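Side-chain contacts in RNA polymerase II subunit B1 CTD phosphatase RTR1 (Saccharomyces cerevisiae, PDB 5C2Y), which removes phosphate from serines in the C-terminal repeats of RNA polymerase II, regulating the polymerase as the repeats' phosphorylation pattern changes during transcription: residues 11-16 with 53-58; 29-34 with 135-140; 100-105 with 109-114; 146-149 with 153-156. All blocks are in the same frame, centred on the assembly; numbering follows the deposited sequence.

Contact 1 of 4, residues 11-16 with 53-58; sequences DIKETA and LKYLGR. With SO4 (sulfate ion), chain D.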
loop_
_atom_site.group_PDB
_atom_site.type_symbol
_atom_site.label_atom_id
_atom_site.label_comp_id
_atom_site.label_asym_id
_atom_site.label_seq_id
_atom_site.Cartn_x
_atom_site.Cartn_y
_atom_site.Cartn_z
ATOM N N ASP A 11 8.991 -12.309 -0.842
ATOM C CA ASP A 11 8.730 -12.082 -2.268
ATOM C C ASP A 11 9.250 -10.726 -2.723
ATOM O O ASP A 11 9.856 -10.605 -3.783
ATOM C CB ASP A 11 7.237 -12.178 -2.564
ATOM C CG ASP A 11 6.644 -13.495 -2.119
ATOM O OD1 ASP A 11 7.389 -14.321 -1.529
ATOM O OD2 ASP A 11 5.445 -13.716 -2.400
ATOM N N ILE A 12 9.004 -9.715 -1.900
ATOM C CA ILE A 12 9.477 -8.363 -2.142
ATOM C C ILE A 12 11.002 -8.288 -2.159
ATOM O O ILE A 12 11.592 -7.528 -2.932
ATOM C CB ILE A 12 8.912 -7.417 -1.073
ATOM C CG1 ILE A 12 7.392 -7.413 -1.178
ATOM C CG2 ILE A 12 9.439 -6.034 -1.246
ATOM C CD1 ILE A 12 6.728 -6.705 -0.084
ATOM N N LYS A 13 11.636 -9.083 -1.301
ATOM C CA LYS A 13 13.085 -9.055 -1.169
ATOM C C LYS A 13 13.724 -9.812 -2.328
ATOM O O LYS A 13 14.758 -9.395 -2.850
ATOM C CB LYS A 13 13.528 -9.660 0.168
ATOM C CG LYS A 13 13.391 -8.768 1.410
ATOM C CD LYS A 13 13.747 -9.597 2.631
ATOM C CE LYS A 13 13.445 -8.905 3.956
ATOM N NZ LYS A 13 13.224 -9.936 5.032
ATOM N N GLU A 14 13.097 -10.916 -2.730
ATOM C CA GLU A 14 13.622 -11.771 -3.790
ATOM C C GLU A 14 13.341 -11.215 -5.183
ATOM O O GLU A 14 14.215 -11.222 -6.049
ATOM C CB GLU A 14 13.039 -13.194 -3.680
ATOM C CG GLU A 14 13.710 -14.087 -2.619
ATOM C CD GLU A 14 12.808 -15.237 -2.139
ATOM O OE1 GLU A 14 11.653 -15.333 -2.626
ATOM O OE2 GLU A 14 13.252 -16.032 -1.265
ATOM N N THR A 15 12.124 -10.731 -5.395
ATOM C CA THR A 15 11.683 -10.320 -6.722
ATOM C C THR A 15 12.185 -8.920 -7.104
ATOM O O THR A 15 12.276 -8.607 -8.286
ATOM C CB THR A 15 10.140 -10.356 -6.817
ATOM O OG1 THR A 15 9.647 -11.546 -6.179
ATOM C CG2 THR A 15 9.665 -10.312 -8.267
ATOM N N ALA A 16 12.534 -8.086 -6.122
ATOM C CA ALA A 16 12.882 -6.691 -6.419
ATOM C C ALA A 16 14.233 -6.233 -5.891
ATOM O O ALA A 16 14.882 -5.374 -6.487
ATOM C CB ALA A 16 11.802 -5.758 -5.871
ATOM N N LEU A 53 2.495 -5.111 4.214
ATOM C CA LEU A 53 2.014 -3.776 3.860
ATOM C C LEU A 53 2.805 -2.700 4.610
ATOM O O LEU A 53 3.165 -1.679 4.022
ATOM C CB LEU A 53 0.522 -3.636 4.142
ATOM C CG LEU A 53 -0.149 -2.313 3.740
ATOM C CD1 LEU A 53 0.015 -2.018 2.272
ATOM C CD2 LEU A 53 -1.611 -2.340 4.059
ATOM N N LYS A 54 3.087 -2.946 5.891
ATOM C CA LYS A 54 3.845 -2.024 6.722
ATOM C C LYS A 54 5.293 -1.956 6.283
ATOM O O LYS A 54 5.883 -0.876 6.197
ATOM C CB LYS A 54 3.775 -2.445 8.190
ATOM C CG LYS A 54 2.565 -1.920 8.949
ATOM C CD LYS A 54 2.112 -2.886 10.037
ATOM C CE LYS A 54 3.115 -3.021 11.176
ATOM N NZ LYS A 54 3.159 -1.818 12.039
ATOM N N TYR A 55 5.877 -3.120 6.027
ATOM C CA TYR A 55 7.262 -3.179 5.585
ATOM C C TYR A 55 7.429 -2.377 4.305
ATOM O O TYR A 55 8.414 -1.665 4.110
ATOM C CB TYR A 55 7.689 -4.634 5.362
ATOM C CG TYR A 55 8.970 -4.806 4.577
ATOM C CD1 TYR A 55 10.194 -4.496 5.146
ATOM C CD2 TYR A 55 8.955 -5.285 3.272
ATOM C CE1 TYR A 55 11.366 -4.641 4.439
ATOM C CE2 TYR A 55 10.132 -5.441 2.559
ATOM C CZ TYR A 55 11.332 -5.121 3.153
ATOM O OH TYR A 55 12.515 -5.271 2.465
ATOM N N LEU A 56 6.427 -2.513 3.452
ATOM C CA LEU A 56 6.380 -1.930 2.122
ATOM C C LEU A 56 6.536 -0.412 2.109
ATOM O O LEU A 56 7.101 0.156 1.172
ATOM C CB LEU A 56 5.053 -2.322 1.514
ATOM C CG LEU A 56 4.775 -2.368 0.042
ATOM C CD1 LEU A 56 5.318 -3.656 -0.508
ATOM C CD2 LEU A 56 3.268 -2.304 -0.084
ATOM N N GLY A 57 6.023 0.241 3.148
ATOM C CA GLY A 57 6.126 1.685 3.288
ATOM C C GLY A 57 7.486 2.341 3.046
ATOM O O GLY A 57 7.533 3.489 2.583
ATOM N N ARG A 58 8.579 1.638 3.362
ATOM C CA ARG A 58 9.942 2.121 3.088
ATOM C C ARG A 58 10.134 2.573 1.658
ATOM O O ARG A 58 10.951 3.459 1.385
ATOM C CB ARG A 58 10.993 1.038 3.332
ATOM C CG ARG A 58 10.984 0.436 4.669
ATOM C CD ARG A 58 11.383 -0.989 4.577
ATOM N NE ARG A 58 11.316 -1.573 5.899
ATOM C CZ ARG A 58 12.358 -1.650 6.711
ATOM N NH1 ARG A 58 13.546 -1.194 6.316
ATOM N NH2 ARG A 58 12.215 -2.197 7.909
HETATM S S SO4 D . 5.775 -2.298 13.857
HETATM O O1 SO4 D . 4.668 -3.001 14.509
HETATM O O2 SO4 D . 5.351 -0.951 13.488
HETATM O O3 SO4 D . 6.174 -3.059 12.674
HETATM O O4 SO4 D . 6.924 -2.211 14.754
#

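Contact 2 of 4, residues 29-34 with 135-140; sequences HEAEVI and EALFAR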
loop_
_atom_site.group_PDB
_atom_site.type_symbol
_atom_site.label_atom_id
_atom_site.label_comp_id
_atom_site.label_asym_id
_atom_site.label_seq_id
_atom_site.Cartn_x
_atom_site.Cartn_y
_atom_site.Cartn_z
ATOM N N HIS A 29 17.473 5.591 -11.516
ATOM C CA HIS A 29 17.004 4.478 -12.323
ATOM C C HIS A 29 16.787 3.192 -11.540
ATOM O O HIS A 29 15.815 2.471 -11.790
ATOM C CB HIS A 29 17.989 4.189 -13.440
ATOM C CG HIS A 29 17.706 2.915 -14.167
ATOM N ND1 HIS A 29 16.893 2.853 -15.278
ATOM C CD2 HIS A 29 18.125 1.645 -13.940
ATOM C CE1 HIS A 29 16.827 1.605 -15.707
ATOM N NE2 HIS A 29 17.556 0.851 -14.909
ATOM N N GLU A 30 17.708 2.874 -10.630
ATOM C CA GLU A 30 17.577 1.661 -9.809
ATOM C C GLU A 30 16.349 1.702 -8.911
ATOM O O GLU A 30 15.610 0.720 -8.796
ATOM C CB GLU A 30 18.820 1.452 -8.949
ATOM C CG GLU A 30 19.998 0.904 -9.712
ATOM C CD GLU A 30 21.256 0.856 -8.884
ATOM O OE1 GLU A 30 21.572 1.876 -8.229
ATOM O OE2 GLU A 30 21.928 -0.199 -8.881
ATOM N N ALA A 31 16.152 2.832 -8.246
ATOM C CA ALA A 31 14.972 2.998 -7.426
ATOM C C ALA A 31 13.751 2.731 -8.295
ATOM O O ALA A 31 12.836 2.013 -7.885
ATOM C CB ALA A 31 14.923 4.374 -6.831
ATOM N N GLU A 32 13.761 3.278 -9.510
ATOM C CA GLU A 32 12.653 3.069 -10.438
ATOM C C GLU A 32 12.406 1.594 -10.680
ATOM O O GLU A 32 11.282 1.123 -10.490
ATOM C CB GLU A 32 12.904 3.773 -11.773
ATOM C CG GLU A 32 12.476 5.225 -11.786
ATOM C CD GLU A 32 12.667 5.864 -13.142
ATOM O OE1 GLU A 32 13.216 5.200 -14.050
ATOM O OE2 GLU A 32 12.272 7.033 -13.299
ATOM N N VAL A 33 13.440 0.864 -11.096
ATOM C CA VAL A 33 13.295 -0.571 -11.317
ATOM C C VAL A 33 12.695 -1.267 -10.092
ATOM O O VAL A 33 11.726 -2.011 -10.202
ATOM C CB VAL A 33 14.642 -1.231 -11.680
ATOM C CG1 VAL A 33 14.498 -2.756 -11.732
ATOM C CG2 VAL A 33 15.123 -0.720 -13.015
ATOM N N ILE A 34 13.271 -1.002 -8.926
ATOM C CA ILE A 34 12.744 -1.527 -7.672
ATOM C C ILE A 34 11.266 -1.206 -7.530
ATOM O O ILE A 34 10.456 -2.082 -7.224
ATOM C CB ILE A 34 13.521 -0.958 -6.463
ATOM C CG1 ILE A 34 14.856 -1.689 -6.314
ATOM C CG2 ILE A 34 12.702 -1.071 -5.175
ATOM C CD1 ILE A 34 15.843 -0.972 -5.459
ATOM N N GLU A 135 9.861 11.693 0.315
ATOM C CA GLU A 135 11.244 11.545 -0.083
ATOM C C GLU A 135 11.328 10.436 -1.115
ATOM O O GLU A 135 10.753 9.364 -0.915
ATOM C CB GLU A 135 12.094 11.225 1.139
ATOM C CG GLU A 135 13.579 11.460 0.996
ATOM C CD GLU A 135 14.335 10.924 2.209
ATOM O OE1 GLU A 135 13.655 10.531 3.190
ATOM O OE2 GLU A 135 15.590 10.875 2.170
ATOM N N ALA A 136 12.023 10.683 -2.223
ATOM C CA ALA A 136 12.144 9.668 -3.270
ATOM C C ALA A 136 12.949 8.471 -2.782
ATOM O O ALA A 136 13.855 8.593 -1.949
ATOM C CB ALA A 136 12.775 10.242 -4.514
ATOM N N LEU A 137 12.602 7.310 -3.317
ATOM C CA LEU A 137 13.165 6.062 -2.851
ATOM C C LEU A 137 14.686 6.029 -2.929
ATOM O O LEU A 137 15.337 5.581 -1.987
ATOM C CB LEU A 137 12.577 4.903 -3.647
ATOM C CG LEU A 137 13.272 3.567 -3.453
ATOM C CD1 LEU A 137 13.196 3.149 -1.994
ATOM C CD2 LEU A 137 12.624 2.539 -4.379
ATOM N N PHE A 138 15.249 6.511 -4.032
ATOM C CA PHE A 138 16.691 6.471 -4.218
ATOM C C PHE A 138 17.409 7.313 -3.156
ATOM O O PHE A 138 18.549 7.020 -2.789
ATOM C CB PHE A 138 17.064 6.941 -5.629
ATOM C CG PHE A 138 17.212 8.431 -5.763
ATOM C CD1 PHE A 138 16.103 9.259 -5.715
ATOM C CD2 PHE A 138 18.464 9.002 -5.968
ATOM C CE1 PHE A 138 16.234 10.644 -5.847
ATOM C CE2 PHE A 138 18.607 10.385 -6.100
ATOM C CZ PHE A 138 17.487 11.202 -6.035
ATOM N N ALA A 139 16.728 8.350 -2.666
ATOM C CA ALA A 139 17.227 9.175 -1.569
ATOM C C ALA A 139 17.213 8.454 -0.205
ATOM O O ALA A 139 17.879 8.872 0.735
ATOM C CB ALA A 139 16.421 10.453 -1.489
ATOM N N ARG A 140 16.458 7.370 -0.098
ATOM C CA ARG A 140 16.390 6.620 1.151
ATOM C C ARG A 140 17.493 5.587 1.213
ATOM O O ARG A 140 17.222 4.375 1.165
ATOM C CB ARG A 140 15.027 5.944 1.288
ATOM C CG ARG A 140 13.873 6.885 1.010
ATOM C CD ARG A 140 12.548 6.157 0.975
ATOM N NE ARG A 140 11.472 7.105 0.712
ATOM C CZ ARG A 140 10.184 6.853 0.895
ATOM N NH1 ARG A 140 9.796 5.662 1.336
ATOM N NH2 ARG A 140 9.284 7.799 0.641
#

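Contact 3 of 4, residues 100-105 with 109-114; sequences TKKFLL and PYAYLS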
loop_
_atom_site.group_PDB
_atom_site.type_symbol
_atom_site.label_atom_id
_atom_site.label_comp_id
_atom_site.label_asym_id
_atom_site.label_seq_id
_atom_site.Cartn_x
_atom_site.Cartn_y
_atom_site.Cartn_z
ATOM N N THR A 100 -16.438 13.443 -13.455
ATOM C CA THR A 100 -17.334 14.470 -12.923
ATOM C C THR A 100 -18.096 14.001 -11.688
ATOM O O THR A 100 -18.247 14.773 -10.742
ATOM C CB THR A 100 -18.369 14.930 -13.978
ATOM O OG1 THR A 100 -17.691 15.403 -15.145
ATOM C CG2 THR A 100 -19.207 16.060 -13.443
ATOM N N LYS A 101 -18.577 12.750 -11.700
ATOM C CA LYS A 101 -19.391 12.203 -10.608
ATOM C C LYS A 101 -18.663 12.208 -9.275
ATOM O O LYS A 101 -19.242 12.518 -8.231
ATOM C CB LYS A 101 -19.831 10.772 -10.920
ATOM C CG LYS A 101 -21.062 10.683 -11.812
ATOM C CD LYS A 101 -21.417 9.257 -12.151
ATOM C CE LYS A 101 -21.725 8.475 -10.912
ATOM N NZ LYS A 101 -22.069 7.082 -11.284
ATOM N N LYS A 102 -17.389 11.846 -9.308
ATOM C CA LYS A 102 -16.601 11.805 -8.092
ATOM C C LYS A 102 -16.585 13.150 -7.332
ATOM O O LYS A 102 -16.391 13.168 -6.125
ATOM C CB LYS A 102 -15.172 11.364 -8.418
ATOM C CG LYS A 102 -14.302 11.140 -7.180
ATOM C CD LYS A 102 -12.891 10.672 -7.522
ATOM C CE LYS A 102 -12.184 10.063 -6.307
ATOM N NZ LYS A 102 -10.794 9.621 -6.655
ATOM N N PHE A 103 -16.808 14.265 -8.030
ATOM C CA PHE A 103 -16.615 15.599 -7.443
ATOM C C PHE A 103 -17.899 16.419 -7.400
ATOM O O PHE A 103 -18.082 17.270 -6.525
ATOM C CB PHE A 103 -15.551 16.379 -8.223
ATOM C CG PHE A 103 -14.220 15.691 -8.283
ATOM C CD1 PHE A 103 -13.482 15.464 -7.115
ATOM C CD2 PHE A 103 -13.696 15.269 -9.498
ATOM C CE1 PHE A 103 -12.249 14.829 -7.159
ATOM C CE2 PHE A 103 -12.456 14.633 -9.553
ATOM C CZ PHE A 103 -11.732 14.413 -8.380
ATOM N N LEU A 104 -18.765 16.173 -8.373
ATOM C CA LEU A 104 -20.066 16.820 -8.454
ATOM C C LEU A 104 -20.985 16.320 -7.369
ATOM O O LEU A 104 -21.612 17.098 -6.660
ATOM C CB LEU A 104 -20.713 16.552 -9.806
ATOM C CG LEU A 104 -22.212 16.817 -9.854
ATOM C CD1 LEU A 104 -22.434 18.296 -9.699
ATOM C CD2 LEU A 104 -22.812 16.298 -11.151
ATOM N N LEU A 105 -21.098 15.002 -7.283
ATOM C CA LEU A 105 -21.954 14.390 -6.296
ATOM C C LEU A 105 -21.382 14.728 -4.932
ATOM O O LEU A 105 -20.189 14.573 -4.703
ATOM C CB LEU A 105 -22.054 12.884 -6.539
ATOM C CG LEU A 105 -22.635 12.557 -7.920
ATOM C CD1 LEU A 105 -22.898 11.068 -8.101
ATOM C CD2 LEU A 105 -23.891 13.359 -8.163
ATOM N N PRO A 109 -21.420 7.896 -2.107
ATOM C CA PRO A 109 -20.501 6.761 -2.003
ATOM C C PRO A 109 -19.706 6.516 -3.291
ATOM O O PRO A 109 -18.678 5.866 -3.228
ATOM C CB PRO A 109 -21.434 5.567 -1.722
ATOM C CG PRO A 109 -22.693 6.147 -1.215
ATOM C CD PRO A 109 -22.819 7.507 -1.849
ATOM N N TYR A 110 -20.185 6.988 -4.438
ATOM C CA TYR A 110 -19.512 6.681 -5.689
ATOM C C TYR A 110 -18.033 6.973 -5.608
ATOM O O TYR A 110 -17.204 6.177 -6.062
ATOM C CB TYR A 110 -20.092 7.472 -6.852
ATOM C CG TYR A 110 -19.360 7.159 -8.130
ATOM C CD1 TYR A 110 -19.562 5.947 -8.770
ATOM C CD2 TYR A 110 -18.440 8.052 -8.677
ATOM C CE1 TYR A 110 -18.893 5.632 -9.932
ATOM C CE2 TYR A 110 -17.763 7.755 -9.851
ATOM C CZ TYR A 110 -17.994 6.536 -10.476
ATOM O OH TYR A 110 -17.342 6.182 -11.646
ATOM N N ALA A 111 -17.715 8.123 -5.018
ATOM C CA ALA A 111 -16.352 8.629 -5.020
ATOM C C ALA A 111 -15.383 7.563 -4.502
ATOM O O ALA A 111 -14.325 7.366 -5.100
ATOM C CB ALA A 111 -16.255 9.905 -4.204
ATOM N N TYR A 112 -15.734 6.853 -3.428
ATOM C CA TYR A 112 -14.836 5.796 -2.936
ATOM C C TYR A 112 -15.203 4.401 -3.422
ATOM O O TYR A 112 -14.316 3.597 -3.730
ATOM C CB TYR A 112 -14.737 5.789 -1.403
ATOM C CG TYR A 112 -16.025 5.895 -0.618
ATOM C CD1 TYR A 112 -16.671 4.764 -0.146
ATOM C CD2 TYR A 112 -16.569 7.141 -0.292
ATOM C CE1 TYR A 112 -17.846 4.866 0.595
ATOM C CE2 TYR A 112 -17.733 7.251 0.443
ATOM C CZ TYR A 112 -18.365 6.111 0.882
ATOM O OH TYR A 112 -19.520 6.207 1.611
ATOM N N LEU A 113 -16.493 4.112 -3.525
ATOM C CA LEU A 113 -16.915 2.777 -3.918
ATOM C C LEU A 113 -16.462 2.441 -5.342
ATOM O O LEU A 113 -16.434 1.265 -5.733
ATOM C CB LEU A 113 -18.426 2.635 -3.766
ATOM C CG LEU A 113 -18.893 2.503 -2.311
ATOM C CD1 LEU A 113 -20.367 2.127 -2.218
ATOM C CD2 LEU A 113 -18.056 1.481 -1.576
ATOM N N SER A 114 -16.063 3.462 -6.102
ATOM C CA SER A 114 -15.455 3.225 -7.419
ATOM C C SER A 114 -13.949 2.876 -7.344
ATOM O O SER A 114 -13.380 2.424 -8.327
ATOM C CB SER A 114 -15.674 4.437 -8.345
ATOM O OG SER A 114 -15.213 5.648 -7.770
#

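Contact 4 of 4, residues 146-149 with 153-156; sequences FEDP and KHDI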
loop_
_atom_site.group_PDB
_atom_site.type_symbol
_atom_site.label_atom_id
_atom_site.label_comp_id
_atom_site.label_asym_id
_atom_site.label_seq_id
_atom_site.Cartn_x
_atom_site.Cartn_y
_atom_site.Cartn_z
ATOM N N PHE A 146 19.208 -6.015 2.737
ATOM C CA PHE A 146 18.782 -7.156 3.551
ATOM C C PHE A 146 19.374 -7.107 4.944
ATOM O O PHE A 146 18.648 -7.084 5.924
ATOM C CB PHE A 146 19.165 -8.472 2.880
ATOM C CG PHE A 146 18.411 -8.744 1.623
ATOM C CD1 PHE A 146 17.340 -7.948 1.263
ATOM C CD2 PHE A 146 18.769 -9.801 0.803
ATOM C CE1 PHE A 146 16.642 -8.195 0.108
ATOM C CE2 PHE A 146 18.069 -10.062 -0.362
ATOM C CZ PHE A 146 17.001 -9.257 -0.711
ATOM N N GLU A 147 20.694 -7.096 5.027
ATOM C CA GLU A 147 21.384 -6.945 6.290
ATOM C C GLU A 147 21.718 -5.466 6.412
ATOM O O GLU A 147 22.836 -5.032 6.153
ATOM C CB GLU A 147 22.610 -7.862 6.345
ATOM C CG GLU A 147 22.206 -9.321 6.410
ATOM C CD GLU A 147 21.581 -9.835 5.127
ATOM O OE1 GLU A 147 22.007 -9.415 4.026
ATOM O OE2 GLU A 147 20.650 -10.657 5.229
ATOM N N ASP A 148 20.709 -4.687 6.797
ATOM C CA ASP A 148 20.795 -3.237 6.834
ATOM C C ASP A 148 21.502 -2.810 8.123
ATOM O O ASP A 148 21.014 -3.083 9.227
ATOM C CB ASP A 148 19.378 -2.639 6.736
ATOM C CG ASP A 148 19.367 -1.140 6.492
ATOM O OD1 ASP A 148 20.454 -0.504 6.442
ATOM O OD2 ASP A 148 18.239 -0.615 6.320
ATOM N N PRO A 149 22.678 -2.172 7.994
ATOM C CA PRO A 149 23.376 -1.608 9.155
ATOM C C PRO A 149 22.527 -0.574 9.914
ATOM O O PRO A 149 22.854 -0.214 11.044
ATOM C CB PRO A 149 24.619 -0.951 8.533
ATOM C CG PRO A 149 24.322 -0.868 7.035
ATOM C CD PRO A 149 23.463 -2.039 6.753
ATOM N N LYS A 153 16.990 1.787 12.411
ATOM C CA LYS A 153 16.712 3.194 12.132
ATOM C C LYS A 153 15.631 3.339 11.057
ATOM O O LYS A 153 14.703 4.137 11.209
ATOM C CB LYS A 153 17.989 3.932 11.704
ATOM C CG LYS A 153 17.814 5.443 11.578
ATOM C CD LYS A 153 19.004 6.074 10.872
ATOM C CE LYS A 153 18.994 7.589 10.996
ATOM N NZ LYS A 153 17.931 8.224 10.176
ATOM N N HIS A 154 15.746 2.563 9.979
ATOM C CA HIS A 154 14.770 2.618 8.890
ATOM C C HIS A 154 13.409 2.100 9.349
ATOM O O HIS A 154 12.372 2.605 8.928
ATOM C CB HIS A 154 15.267 1.826 7.682
ATOM C CG HIS A 154 16.485 2.411 7.040
ATOM N ND1 HIS A 154 17.550 1.643 6.618
ATOM C CD2 HIS A 154 16.806 3.695 6.745
ATOM C CE1 HIS A 154 18.476 2.427 6.096
ATOM N NE2 HIS A 154 18.050 3.677 6.161
ATOM N N ASP A 155 13.425 1.101 10.226
ATOM C CA ASP A 155 12.213 0.585 10.841
ATOM C C ASP A 155 11.408 1.666 11.550
ATOM O O ASP A 155 10.180 1.577 11.657
ATOM C CB ASP A 155 12.566 -0.511 11.834
ATOM C CG ASP A 155 12.971 -1.773 11.156
ATOM O OD1 ASP A 155 12.859 -1.806 9.918
ATOM O OD2 ASP A 155 13.388 -2.732 11.845
ATOM N N ILE A 156 12.105 2.683 12.041
ATOM C CA ILE A 156 11.465 3.761 12.776
ATOM C C ILE A 156 11.157 4.944 11.864
ATOM O O ILE A 156 10.082 5.547 11.949
ATOM C CB ILE A 156 12.349 4.214 13.944
ATOM C CG1 ILE A 156 12.556 3.040 14.904
ATOM C CG2 ILE A 156 11.734 5.393 14.659
ATOM C CD1 ILE A 156 13.460 3.349 16.069
#

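Contact 1 of 4, residues 11-16 with 53-58
Ile12 of helix 9-17 meets Tyr55 and Leu56 of helix 50-56, a helix-helix contact in the all-helical Rtr1 fold that depends on apolar side chains, with no hydrogen bond passing between the segments. The tight part is on the buried side. There Ile12 CD1 approaches Leu56 CD1 at 3.4 Å, methyl to methyl, the two side chains crossing at about a right angle, and Leu56 packs onward against Ile38 and Leu42 of helix 28-42. Ile12 CG2 lies at the edge of the Tyr55 ring, near its plane, 3.9 Å from CE2. Tyr55 CG stands anti to the backbone N (chi1 165°), which carries the ring across to helix 9-17, where it also touches Ile9 and Leu17.

Toward solvent the contact loosens. Lys13, extended beyond CG, runs past the phenol end, its CG 3.8 Å from Tyr55 OH; its NZ is 6.0 Å from the centroid of the Tyr55 ring, at most a weak cation-pi attraction. Lys54 plays no part in the interface: bent at chi2, chi3 and chi4, its NZ hydrogen-bonds O2 of a sulfate ion, 2.8 Å away and probably from the crystallisation liquor, and forms a salt bridge with Glu165. A leucine in its place would probably leave the Glu165 carboxylate without this positive mate and the sulfate without its ammonium donor. Within helix 9-17, Asp11 O accepts hydrogen bonds from both N and OG1 of Thr15, which arrive from opposite faces of the carbonyl plane, the OG1 bond to Asp11 O being 2.6 Å long.

Contact 2 of 4, residues 29-34 with 135-140
The loop that follows helix 119-129 packs on the early turns of helix 28-42 through Ala31, which faces Leu137 and Phe138. The small alanine lets the backbones come near: the CA atoms of Ala31 and Phe138 are 5.0 Å apart, and Ala31 CB lies 3.5 Å from Phe138 N and 3.6 Å from Phe138 CB. Beyond CB the phenylalanine turns off. Its CG sits between the backbone N and the carbonyl carbon (chi1 86°), which carries the ring away from Ala31 and toward Met28.

Leu137 does the deeper work. Its CD2 lies 3.6 Å from Ala31 O and 3.7 Å from Ile34 CG2, with the isoleucine and leucine side chains at about a right angle. The loop is also braced from within: Arg140 holds Glu135 O side-on with two nitrogens, NH2 at 2.7 Å from that oxygen in the carbonyl plane and NE from well above it.

Around this buried patch, Leu137 also meets Thr35 one turn along helix 28-42, Ile34 touches Leu26 in the loop leading into that helix, and Arg140 NH1 probably hydrogen-bonds Arg58 O just past helix 50-56.

Contact 3 of 4, residues 100-105 with 109-114
Tyr110, whose ring lies against Lys101, has a carbonyl O gripped twice by Ser114: the backbone N at 2.9 Å and OG at 2.7 Å from Tyr110 O, arriving from opposite faces of the carbonyl plane. The same serine supports the ring, with its CB over one face, offset toward the rim. On the opposite face Lys101 crosses at about a right angle. Bent at chi3 (61°), it folds over the phenol so that CE sits 3.8 Å above the centre, a CH-pi contact, while NZ makes a cation-pi contact 3.9 Å from the ring centroid, 22° off the normal.

The ring thus lies between Lys101 of helix 96-104 and Ser114, just after its own short helix 110-113; the two helices are consecutive, joined by a brief loop within the predicted RTR1-type zinc finger. With an alanine here in place of Tyr110, the Lys101 ammonium would probably lose its aromatic partner and a gap would open against helix 96-104.

At the ring's edge, Lys102 N comes within 4.0 Å of Tyr110 CD2. The Lys102 side chain is extended alongside Ala111, its CG 3.8 Å from Ala111 CB and its CE 3.6 Å from Ala111 O, and lies about 5 Å from a bound sulfate, probably from the crystallisation liquor.

Contact 4 of 4, residues 146-149 with 153-156
Asp148 and His154 meet edge to edge: the carboxylate and imidazole planes are only 29° apart, nearly coplanar, although the two side chains approach at about a right angle. OD2 of Asp148 lies at the edge of the ring, near its plane, and accepts a hydrogen bond from ND1 of His154 with an N-H...O angle of 150°. The modelled separation of ND1 and OD2, 2.4 Å, is too short to be trusted at this resolution.

Asp148 CG is anti to its own N (chi1 -169°), extending the carboxylate from the loop toward helix 151-157, whereas His154 CG lies beside its backbone N (chi1 -66°), which directs ND1 at the carboxylate. The other carboxylate oxygen, OD1, accepts from the backbone N of Glu150, closing an Asx turn just ahead of the helix. Asp148 is therefore placed to fasten the loop both to the backbone leading into helix 151-157 and to a side chain within it.

The histidine is buried, its side chain also touching Val143 and Arg58; the latter is placed to pair with Asp155 next door, though the modelled distance is implausibly short. The Asp148-His154 pair lies away from the zinc site. As a His-carboxylate pair, a bond of this kind would hold the ring's rotation, and the adjacent negative charge would probably favour a proton on ND1.

Contacts 1, 2 and 4 gather in one part of this all-helical chain, contact 1 lying about 13 Å from each of the other two, centre to centre. Arg58 joins this group: its carbonyl probably bonds Arg140 of contact 2, and its guanidinium is placed to pair with Asp155 of contact 4, though the modelled distance is doubtful. Along the chain the segments of contacts 1 and 2 alternate, so both contacts tie the early helices to later parts of the chain; contact 4 follows. Contact 3 falls within the long span enclosed by contact 2, yet lies about 32 Å from contact 1 and 40 Å from contact 4, centre to centre, across the chain's centre, a separate helical pair remote from the other three.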